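Local coordinates for protein putative secreted endoglycosylceramidase (Rhodococcus hoagii, PDB 6JYZ) that probably hydrolyses the bond between the oligosaccharide and ceramide of glycosphingolipids in which galactose is linked to the ceramide, as a family 5 endogalactosylceramidase, at residues Thr39-Gly44 with Arg407-Ala412; Gly423-Gly428 with Glu470-Thr475; Ala434-Ala439 with Trp461-Glu466. All blocks are in the same frame, centred on the assembly; numbering follows the deposited sequence.

Interaction 1: Thr39-Gly44 with Arg407-Ala412. With IPA (isopropyl alcohol), chain C.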
loop_
_atom_site.group_PDB
_atom_site.type_symbol
_atom_site.label_atom_id
_atom_site.label_comp_id
_atom_site.label_asym_id
_atom_site.label_seq_id
_atom_site.Cartn_x
_atom_site.Cartn_y
_atom_site.Cartn_z
ATOM N N THR A 39 4.754 17.061 -10.887
ATOM C CA THR A 39 4.887 16.330 -9.638
ATOM C C THR A 39 3.545 15.730 -9.273
ATOM O O THR A 39 2.510 16.430 -9.258
ATOM C CB THR A 39 5.319 17.299 -8.544
ATOM O OG1 THR A 39 6.546 17.897 -8.947
ATOM C CG2 THR A 39 5.499 16.588 -7.232
ATOM N N VAL A 40 3.515 14.427 -8.957
ATOM C CA VAL A 40 2.283 13.723 -8.697
ATOM C C VAL A 40 2.210 13.307 -7.244
ATOM O O VAL A 40 3.120 12.595 -6.786
ATOM C CB VAL A 40 2.130 12.546 -9.689
ATOM C CG1 VAL A 40 0.892 11.724 -9.322
ATOM C CG2 VAL A 40 2.007 13.080 -11.122
ATOM N N LEU A 41 1.111 13.583 -6.558
ATOM C CA LEU A 41 0.867 13.052 -5.238
ATOM C C LEU A 41 -0.159 11.952 -5.387
ATOM O O LEU A 41 -1.308 12.184 -5.802
ATOM C CB LEU A 41 0.341 14.169 -4.298
ATOM C CG LEU A 41 1.320 15.311 -3.979
ATOM C CD1 LEU A 41 0.652 16.295 -3.047
ATOM C CD2 LEU A 41 2.623 14.767 -3.344
ATOM N N LEU A 42 0.252 10.756 -4.978
ATOM C CA LEU A 42 -0.566 9.553 -5.070
ATOM C C LEU A 42 -1.115 9.273 -3.690
ATOM O O LEU A 42 -0.364 8.710 -2.835
ATOM C CB LEU A 42 0.253 8.370 -5.596
ATOM C CG LEU A 42 0.746 8.502 -7.041
ATOM C CD1 LEU A 42 1.700 7.345 -7.321
ATOM C CD2 LEU A 42 -0.454 8.511 -8.001
ATOM N N ARG A 43 -2.370 9.642 -3.412
ATOM C CA ARG A 43 -2.978 9.443 -2.099
ATOM C C ARG A 43 -4.219 8.619 -2.251
ATOM O O ARG A 43 -5.092 8.915 -3.105
ATOM C CB ARG A 43 -3.283 10.823 -1.517
ATOM C CG ARG A 43 -1.903 11.428 -1.172
ATOM C CD ARG A 43 -2.086 12.684 -0.373
ATOM N NE ARG A 43 -0.780 13.273 -0.072
ATOM C CZ ARG A 43 -0.767 14.451 0.492
ATOM N NH1 ARG A 43 -1.915 15.052 0.804
ATOM N NH2 ARG A 43 0.392 15.047 0.681
ATOM N N GLY A 44 -4.372 7.603 -1.415
ATOM C CA GLY A 44 -5.534 6.728 -1.570
ATOM C C GLY A 44 -5.555 5.675 -0.481
ATOM O O GLY A 44 -5.163 5.950 0.663
ATOM N N ARG A 407 -9.081 15.328 2.556
ATOM C CA ARG A 407 -8.588 16.702 2.497
ATOM C C ARG A 407 -8.067 17.074 1.129
ATOM O O ARG A 407 -7.478 16.286 0.377
ATOM C CB ARG A 407 -7.524 16.951 3.561
ATOM C CG ARG A 407 -8.167 17.160 4.941
ATOM C CD ARG A 407 -7.197 17.038 6.110
ATOM N NE ARG A 407 -6.053 17.904 5.953
ATOM C CZ ARG A 407 -4.983 17.956 6.791
ATOM N NH1 ARG A 407 -5.007 17.239 7.915
ATOM N NH2 ARG A 407 -3.918 18.648 6.429
ATOM N N ALA A 408 -8.233 18.359 0.773
ATOM C CA ALA A 408 -7.806 18.906 -0.498
ATOM C C ALA A 408 -6.317 18.662 -0.734
ATOM O O ALA A 408 -5.476 18.780 0.216
ATOM C CB ALA A 408 -8.078 20.438 -0.488
ATOM N N TYR A 409 -5.927 18.412 -1.979
ATOM C CA TYR A 409 -4.517 18.305 -2.336
ATOM C C TYR A 409 -4.340 18.472 -3.830
ATOM O O TYR A 409 -5.264 18.160 -4.594
ATOM C CB TYR A 409 -3.886 16.943 -1.881
ATOM C CG TYR A 409 -4.354 15.710 -2.650
ATOM C CD1 TYR A 409 -5.639 15.239 -2.491
ATOM C CD2 TYR A 409 -3.506 15.091 -3.535
ATOM C CE1 TYR A 409 -6.104 14.132 -3.217
ATOM C CE2 TYR A 409 -3.944 13.967 -4.250
ATOM C CZ TYR A 409 -5.239 13.522 -4.105
ATOM O OH TYR A 409 -5.644 12.398 -4.818
ATOM N N PRO A 410 -3.157 18.835 -4.283
ATOM C CA PRO A 410 -2.841 18.847 -5.718
ATOM C C PRO A 410 -2.492 17.425 -6.165
ATOM O O PRO A 410 -1.512 16.819 -5.662
ATOM C CB PRO A 410 -1.635 19.792 -5.841
ATOM C CG PRO A 410 -0.940 19.650 -4.463
ATOM C CD PRO A 410 -2.042 19.422 -3.458
ATOM N N ARG A 411 -3.253 16.880 -7.084
ATOM C CA ARG A 411 -2.945 15.589 -7.700
ATOM C C ARG A 411 -1.704 15.662 -8.561
ATOM O O ARG A 411 -0.814 14.772 -8.527
ATOM C CB ARG A 411 -4.132 15.098 -8.541
ATOM C CG ARG A 411 -5.410 14.860 -7.747
ATOM C CD ARG A 411 -6.598 14.776 -8.748
ATOM N NE ARG A 411 -6.438 13.760 -9.792
ATOM C CZ ARG A 411 -7.046 12.568 -9.839
ATOM N NH1 ARG A 411 -7.898 12.191 -8.932
ATOM N NH2 ARG A 411 -6.700 11.798 -10.843
ATOM N N ALA A 412 -1.587 16.707 -9.361
ATOM C CA ALA A 412 -0.497 16.891 -10.291
ATOM C C ALA A 412 -0.218 18.375 -10.435
ATOM O O ALA A 412 -1.189 19.157 -10.618
ATOM C CB ALA A 412 -0.808 16.263 -11.650
HETATM C C1 IPA C . -2.621 12.715 -11.236
HETATM C C2 IPA C . -3.405 13.308 -12.411
HETATM C C3 IPA C . -3.783 12.316 -13.462
HETATM O O2 IPA C . -4.651 13.840 -11.946
HETATM O O HOH W 1 0.939 17.607 -7.043
#

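Interaction 2: Gly423-Gly428 with Glu470-Thr475. With EDO (1,2-ethanediol), chain F.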
loop_
_atom_site.group_PDB
_atom_site.type_symbol
_atom_site.label_atom_id
_atom_site.label_comp_id
_atom_site.label_asym_id
_atom_site.label_seq_id
_atom_site.Cartn_x
_atom_site.Cartn_y
_atom_site.Cartn_z
ATOM N N GLY A 423 -3.296 25.391 0.936
ATOM C CA GLY A 423 -3.164 25.253 -0.502
ATOM C C GLY A 423 -1.734 24.967 -0.885
ATOM O O GLY A 423 -0.944 24.389 -0.116
ATOM N N PHE A 424 -1.340 25.270 -2.114
ATOM C CA PHE A 424 -0.083 24.785 -2.672
ATOM C C PHE A 424 0.533 25.773 -3.619
ATOM O O PHE A 424 -0.192 26.714 -4.066
ATOM C CB PHE A 424 -0.217 23.399 -3.370
ATOM C CG PHE A 424 -1.260 23.402 -4.494
ATOM C CD1 PHE A 424 -2.601 23.204 -4.271
ATOM C CD2 PHE A 424 -0.800 23.608 -5.782
ATOM C CE1 PHE A 424 -3.507 23.218 -5.332
ATOM C CE2 PHE A 424 -1.716 23.615 -6.846
ATOM C CZ PHE A 424 -3.039 23.440 -6.631
ATOM N N ARG A 425 1.792 25.638 -3.897
ATOM C CA ARG A 425 2.495 26.578 -4.750
ATOM C C ARG A 425 3.619 25.897 -5.461
ATOM O O ARG A 425 4.068 24.790 -5.022
ATOM C CB ARG A 425 2.960 27.840 -4.043
ATOM C CG ARG A 425 4.035 27.647 -3.014
ATOM C CD ARG A 425 4.414 29.018 -2.345
ATOM N NE ARG A 425 3.279 29.564 -1.625
ATOM C CZ ARG A 425 2.574 30.651 -2.001
ATOM N NH1 ARG A 425 2.903 31.393 -3.025
ATOM N NH2 ARG A 425 1.448 30.919 -1.380
ATOM N N GLY A 426 4.128 26.466 -6.524
ATOM C CA GLY A 426 5.217 25.877 -7.257
ATOM C C GLY A 426 5.741 26.816 -8.311
ATOM O O GLY A 426 5.393 28.038 -8.319
ATOM N N ASP A 427 6.640 26.333 -9.104
ATOM C CA ASP A 427 7.220 27.099 -10.203
ATOM C C ASP A 427 7.456 26.168 -11.355
ATOM O O ASP A 427 8.399 25.328 -11.249
ATOM C CB ASP A 427 8.500 27.805 -9.726
ATOM C CG ASP A 427 9.101 28.741 -10.751
ATOM O OD1 ASP A 427 8.719 28.673 -11.889
ATOM O OD2 ASP A 427 10.105 29.435 -10.362
ATOM N N GLY A 428 6.623 26.249 -12.386
ATOM C CA GLY A 428 6.790 25.326 -13.490
ATOM C C GLY A 428 5.730 25.590 -14.544
ATOM O O GLY A 428 4.854 26.461 -14.373
ATOM N N GLU A 470 6.047 30.832 -11.639
ATOM C CA GLU A 470 5.599 30.764 -10.262
ATOM C C GLU A 470 4.086 30.764 -10.235
ATOM O O GLU A 470 3.448 31.599 -10.941
ATOM C CB GLU A 470 6.082 31.963 -9.459
ATOM C CG GLU A 470 7.570 31.953 -9.142
ATOM C CD GLU A 470 7.974 33.000 -8.093
ATOM O OE1 GLU A 470 7.168 33.896 -7.791
ATOM O OE2 GLU A 470 9.106 32.898 -7.620
ATOM N N TYR A 471 3.456 30.039 -9.349
ATOM C CA TYR A 471 2.029 30.038 -9.175
ATOM C C TYR A 471 1.620 29.639 -7.775
ATOM O O TYR A 471 2.444 29.015 -7.066
ATOM C CB TYR A 471 1.331 29.120 -10.183
ATOM C CG TYR A 471 1.710 27.654 -9.976
ATOM C CD1 TYR A 471 0.978 26.845 -9.085
ATOM C CD2 TYR A 471 2.825 27.129 -10.588
ATOM C CE1 TYR A 471 1.425 25.545 -8.806
ATOM C CE2 TYR A 471 3.255 25.813 -10.347
ATOM C CZ TYR A 471 2.554 25.073 -9.432
ATOM O OH TYR A 471 2.985 23.753 -9.222
ATOM N N SER A 472 0.421 29.931 -7.379
ATOM C CA SER A 472 -0.083 29.417 -6.123
ATOM C C SER A 472 -1.573 29.283 -6.231
ATOM O O SER A 472 -2.259 30.004 -6.985
ATOM C CB SER A 472 0.339 30.234 -4.935
ATOM O OG SER A 472 -0.237 31.580 -5.079
ATOM N N VAL A 473 -2.144 28.375 -5.467
ATOM C CA VAL A 473 -3.573 28.172 -5.363
ATOM C C VAL A 473 -3.880 28.041 -3.896
ATOM O O VAL A 473 -3.480 27.018 -3.262
ATOM C CB VAL A 473 -4.110 26.942 -6.139
ATOM C CG1 VAL A 473 -5.607 26.880 -5.980
ATOM C CG2 VAL A 473 -3.662 26.975 -7.573
ATOM N N THR A 474 -4.510 29.019 -3.254
ATOM C CA THR A 474 -4.653 29.029 -1.806
ATOM C C THR A 474 -6.099 29.339 -1.469
ATOM O O THR A 474 -6.937 29.850 -2.235
ATOM C CB THR A 474 -3.457 29.742 -1.114
ATOM O OG1 THR A 474 -3.449 31.083 -1.524
ATOM C CG2 THR A 474 -2.038 29.299 -1.444
ATOM N N THR A 475 -6.504 28.926 -0.288
ATOM C CA THR A 475 -7.740 29.507 0.256
ATOM C C THR A 475 -7.599 30.975 0.671
ATOM O O THR A 475 -6.576 31.474 1.176
ATOM C CB THR A 475 -8.242 28.726 1.460
ATOM O OG1 THR A 475 -7.233 28.866 2.424
ATOM C CG2 THR A 475 -8.207 27.236 1.158
HETATM C C1 EDO F . 1.866 26.751 0.751
HETATM O O1 EDO F . 2.986 27.459 0.228
HETATM C C2 EDO F . 0.684 27.573 0.505
HETATM O O2 EDO F . 0.829 28.962 0.752
HETATM O O HOH W 2 1.499 33.290 -4.930
HETATM O O HOH W 3 10.357 30.520 -7.912
#

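Interaction 3: Ala434-Ala439 with Trp461-Glu466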
loop_
_atom_site.group_PDB
_atom_site.type_symbol
_atom_site.label_atom_id
_atom_site.label_comp_id
_atom_site.label_asym_id
_atom_site.label_seq_id
_atom_site.Cartn_x
_atom_site.Cartn_y
_atom_site.Cartn_z
ATOM N N ALA A 434 -6.147 19.531 -9.193
ATOM C CA ALA A 434 -6.266 19.462 -7.743
ATOM C C ALA A 434 -7.644 18.990 -7.332
ATOM O O ALA A 434 -8.644 19.189 -8.081
ATOM C CB ALA A 434 -5.883 20.757 -7.092
ATOM N N TRP A 435 -7.750 18.426 -6.132
ATOM C CA TRP A 435 -8.997 17.977 -5.524
ATOM C C TRP A 435 -9.364 18.845 -4.333
ATOM O O TRP A 435 -8.508 19.198 -3.529
ATOM C CB TRP A 435 -8.746 16.537 -4.998
ATOM C CG TRP A 435 -9.741 16.064 -3.989
ATOM C CD1 TRP A 435 -9.574 15.973 -2.625
ATOM C CD2 TRP A 435 -11.126 15.650 -4.193
ATOM N NE1 TRP A 435 -10.709 15.530 -1.989
ATOM C CE2 TRP A 435 -11.687 15.345 -2.937
ATOM C CE3 TRP A 435 -11.892 15.467 -5.367
ATOM C CZ2 TRP A 435 -12.989 14.816 -2.830
ATOM C CZ3 TRP A 435 -13.183 14.944 -5.233
ATOM C CH2 TRP A 435 -13.709 14.629 -3.981
ATOM N N TYR A 436 -10.683 19.072 -4.182
ATOM C CA TYR A 436 -11.222 19.719 -2.996
ATOM C C TYR A 436 -12.472 18.965 -2.561
ATOM O O TYR A 436 -13.334 18.726 -3.412
ATOM C CB TYR A 436 -11.625 21.193 -3.251
ATOM C CG TYR A 436 -10.474 22.057 -3.682
ATOM C CD1 TYR A 436 -10.064 22.089 -5.006
ATOM C CD2 TYR A 436 -9.772 22.758 -2.734
ATOM C CE1 TYR A 436 -8.921 22.750 -5.388
ATOM C CE2 TYR A 436 -8.629 23.472 -3.111
ATOM C CZ TYR A 436 -8.212 23.451 -4.421
ATOM O OH TYR A 436 -7.054 24.084 -4.792
ATOM N N PRO A 437 -12.644 18.575 -1.300
ATOM C CA PRO A 437 -13.842 17.836 -0.889
ATOM C C PRO A 437 -15.008 18.773 -0.601
ATOM O O PRO A 437 -14.809 19.936 -0.232
ATOM C CB PRO A 437 -13.405 17.182 0.455
ATOM C CG PRO A 437 -12.377 18.171 1.024
ATOM C CD PRO A 437 -11.662 18.709 -0.213
ATOM N N GLY A 438 -16.188 18.170 -0.654
ATOM C CA GLY A 438 -17.379 18.781 -0.053
ATOM C C GLY A 438 -18.260 19.449 -1.085
ATOM O O GLY A 438 -17.870 19.786 -2.202
ATOM N N ALA A 439 -19.511 19.663 -0.627
ATOM C CA ALA A 439 -20.502 20.228 -1.525
ATOM C C ALA A 439 -20.301 21.724 -1.763
ATOM O O ALA A 439 -20.598 22.163 -2.871
ATOM C CB ALA A 439 -21.884 19.948 -0.947
ATOM N N TRP A 461 -14.857 18.577 -5.782
ATOM C CA TRP A 461 -14.558 19.452 -6.870
ATOM C C TRP A 461 -13.197 19.121 -7.431
ATOM O O TRP A 461 -12.276 18.793 -6.669
ATOM C CB TRP A 461 -14.521 20.916 -6.440
ATOM C CG TRP A 461 -15.807 21.343 -5.822
ATOM C CD1 TRP A 461 -16.246 21.094 -4.557
ATOM C CD2 TRP A 461 -16.807 22.109 -6.503
ATOM N NE1 TRP A 461 -17.506 21.617 -4.417
ATOM C CE2 TRP A 461 -17.840 22.290 -5.551
ATOM C CE3 TRP A 461 -16.915 22.680 -7.776
ATOM C CZ2 TRP A 461 -19.018 22.971 -5.889
ATOM C CZ3 TRP A 461 -18.051 23.407 -8.094
ATOM C CH2 TRP A 461 -19.071 23.543 -7.143
ATOM N N ARG A 462 -13.059 19.221 -8.748
ATOM C CA ARG A 462 -11.749 19.112 -9.404
ATOM C C ARG A 462 -11.395 20.438 -9.993
ATOM O O ARG A 462 -12.227 21.082 -10.705
ATOM C CB ARG A 462 -11.789 18.032 -10.474
ATOM C CG ARG A 462 -11.801 16.636 -9.876
ATOM C CD ARG A 462 -10.366 16.226 -9.383
ATOM N NE ARG A 462 -9.435 16.148 -10.498
ATOM C CZ ARG A 462 -9.250 15.107 -11.263
ATOM N NH1 ARG A 462 -9.958 14.029 -11.029
ATOM N NH2 ARG A 462 -8.368 15.209 -12.246
ATOM N N LEU A 463 -10.183 20.933 -9.785
ATOM C CA LEU A 463 -9.641 22.129 -10.333
ATOM C C LEU A 463 -8.666 21.778 -11.434
ATOM O O LEU A 463 -7.804 20.880 -11.262
ATOM C CB LEU A 463 -8.972 22.931 -9.215
ATOM C CG LEU A 463 -8.087 24.050 -9.720
ATOM C CD1 LEU A 463 -8.865 25.278 -10.133
ATOM C CD2 LEU A 463 -7.106 24.465 -8.609
ATOM N N ILE A 464 -8.722 22.512 -12.526
ATOM C CA ILE A 464 -7.694 22.519 -13.539
ATOM C C ILE A 464 -7.297 23.923 -13.842
ATOM O O ILE A 464 -8.065 24.875 -13.667
ATOM C CB ILE A 464 -8.151 21.774 -14.807
ATOM C CG1 ILE A 464 -8.612 20.343 -14.542
ATOM C CG2 ILE A 464 -7.109 21.811 -15.903
ATOM C CD1 ILE A 464 -7.534 19.336 -14.406
ATOM N N GLY A 465 -6.073 24.133 -14.255
ATOM C CA GLY A 465 -5.606 25.404 -14.732
ATOM C C GLY A 465 -4.199 25.299 -15.268
ATOM O O GLY A 465 -3.590 24.220 -15.150
ATOM N N GLU A 466 -3.675 26.292 -15.934
ATOM C CA GLU A 466 -2.373 26.228 -16.564
ATOM C C GLU A 466 -1.395 27.177 -15.905
ATOM O O GLU A 466 -1.666 28.378 -15.785
ATOM C CB GLU A 466 -2.476 26.676 -18.043
ATOM C CG GLU A 466 -1.260 26.277 -18.881
ATOM C CD GLU A 466 -0.987 24.794 -19.160
ATOM O OE1 GLU A 466 -1.881 23.962 -18.918
ATOM O OE2 GLU A 466 0.139 24.471 -19.637
#

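Interaction 1: Thr39-Gly44 with Arg407-Ala412
L41 and R411 form the one direct hydrogen bond across the contact: L41 N donates to R411 O at 3.0 Å, from above the carbonyl plane and 36° out of it. CA-H...O contacts flank this bond, A412 CA to T39 O at 3.2 Å and V40 CA to R411 O at 3.3 Å, around the antiparallel non-hydrogen-bonded pair V40-A412. A water donates to both T39 O and P410 O. R411 and A412 both face E433, a classic beta bulge where the chain turns a corner.

Apolar packing centres on L41, whose CD1 lies 4.0 Å from P410 CG while its CB meets Y409 CD2.

The extended R43 side chain runs past Y409 in the opposite sense, its CB and CD over one ring face, and brings NH1 within 3.8 Å of Y409 CB. The guanidinium and ring planes lie 21° apart.

A bend at chi3 (56°) turns the R411 guanidinium edge to isopropyl alcohol: NE and NH2 both donate to O2 (NE at 2.8 Å), and NH2 bonds G117 O as well.

Between these segments, then, one backbone bond is joined by side-chain packing, with T39-A413 bonded just beyond; R43 and Y409 satisfy their polar ends elsewhere, on N351 and I355 and on G78 O.

Interaction 2: Gly423-Gly428 with Glu470-Thr475
An antiparallel strand pair in the centre of a four-stranded sheet of the C-terminal region brings 423-428 against 470-475, with axes 4.8 Å apart and directions at 174°. Reciprocal backbone hydrogen bonds join F424 with V473 and G426 with Y471.

On the face of F424 and V473, V473 CB sits 4.1 Å from the centroid of the F424 ring, 27° off its normal, a CH-pi contact. Y471 CE1 meets the edge of that ring at F424 CE2, 4.2 Å away. The chi1 of 65° folds the Y471 ring across the neighbouring strand, and one ring face covers G426, with Y471 CZ 3.5 Å from G426 CA. Y471 OH is held by P414 O.

On the opposite face the R425 guanidinium lies over S472 CB, 3.4 Å from NH1, and its edge grips ethanediol through NE to O1 (2.8 Å) and NH2 to O2 (3.0 Å). The carboxylates of D427 and E470 stand nearly perpendicular; D427 OD2 and E470 OE2 are 4.5 Å apart, and a water donating to both probably eases their repulsion.

Strand 416-420 flanks 423-428, strand 444-447 flanks 471-475, and F424 and Y471 pack on I432 of strand 431-437.

Interaction 3: Ala434-Ala439 with Trp461-Glu466
Y436 and L463 make the apolar centre: the edge of the tyrosine ring comes against the leucine, with Y436 CE1 3.8 Å from L463 CB. L463 CG stands opposite its own backbone N (chi1 166°), and with chi2 at 79° this brings CD2 alongside both Y436 OH and A434 CB, the latter at 4.2 Å. Y436 CB and W461 CB extend this surface.

Around that centre the backbones pair in antiparallel fashion. A434 and L463 exchange two hydrogen bonds, of which L463 N to A434 O, at 2.9 Å, is nearly straight at 171°. Y436 and W461 exchange two more, W461 N approaching Y436 O at 2.8 Å.

Between these lies the non-hydrogen-bonded pair W435-R462, on the other face: W435 presents its ring edge at CE3 to R462 CD, 4.4 Å away, while its NE1 is bonded to A406 O.

The polar edge has two parts. The W461 indole runs beside G438 and A439, which follow strand 431-437; its NE1 makes a weak bond to G438 O, 2.9 Å long. Bends at chi2 and chi3 curl R462 back so that CD passes 3.7 Å from A434 O, which lies at the guanidinium edge, near its plane; NH2 forms a salt bridge with E433.

Backbone bonds of W435 with Y409 and of R462 with T455 place strands 409-414 and 452-457 on the outer sides of this pair, while Y436 and L463 pack on V473 of strand 471-475.

Overall arrangement
Interaction 1 lies where the glycosidase barrel meets the C-terminal strands, and interactions 2 and 3 lie farther out. Strand 431-437 of interaction 3, whose centre is 11 Å from that of interaction 1, pairs with strand 409-414: Y409 O lies 2.9 Å from W435 N, a probable hydrogen bond. Interaction 2 belongs to the other sheet and packs against both, with P410 CG 3.8 Å from F424 CG and F424 CE1 3.8 Å from A434 CB, an apolar interface consistent with a beta-sandwich. Interaction 3 is nested in the chain loop that interaction 2 closes. R411 NE and R462 NH2 approach to 3.4 Å beside E433, which bonds both R462 and the isopropyl alcohol held by R411; that alcohol probably came from crystallisation.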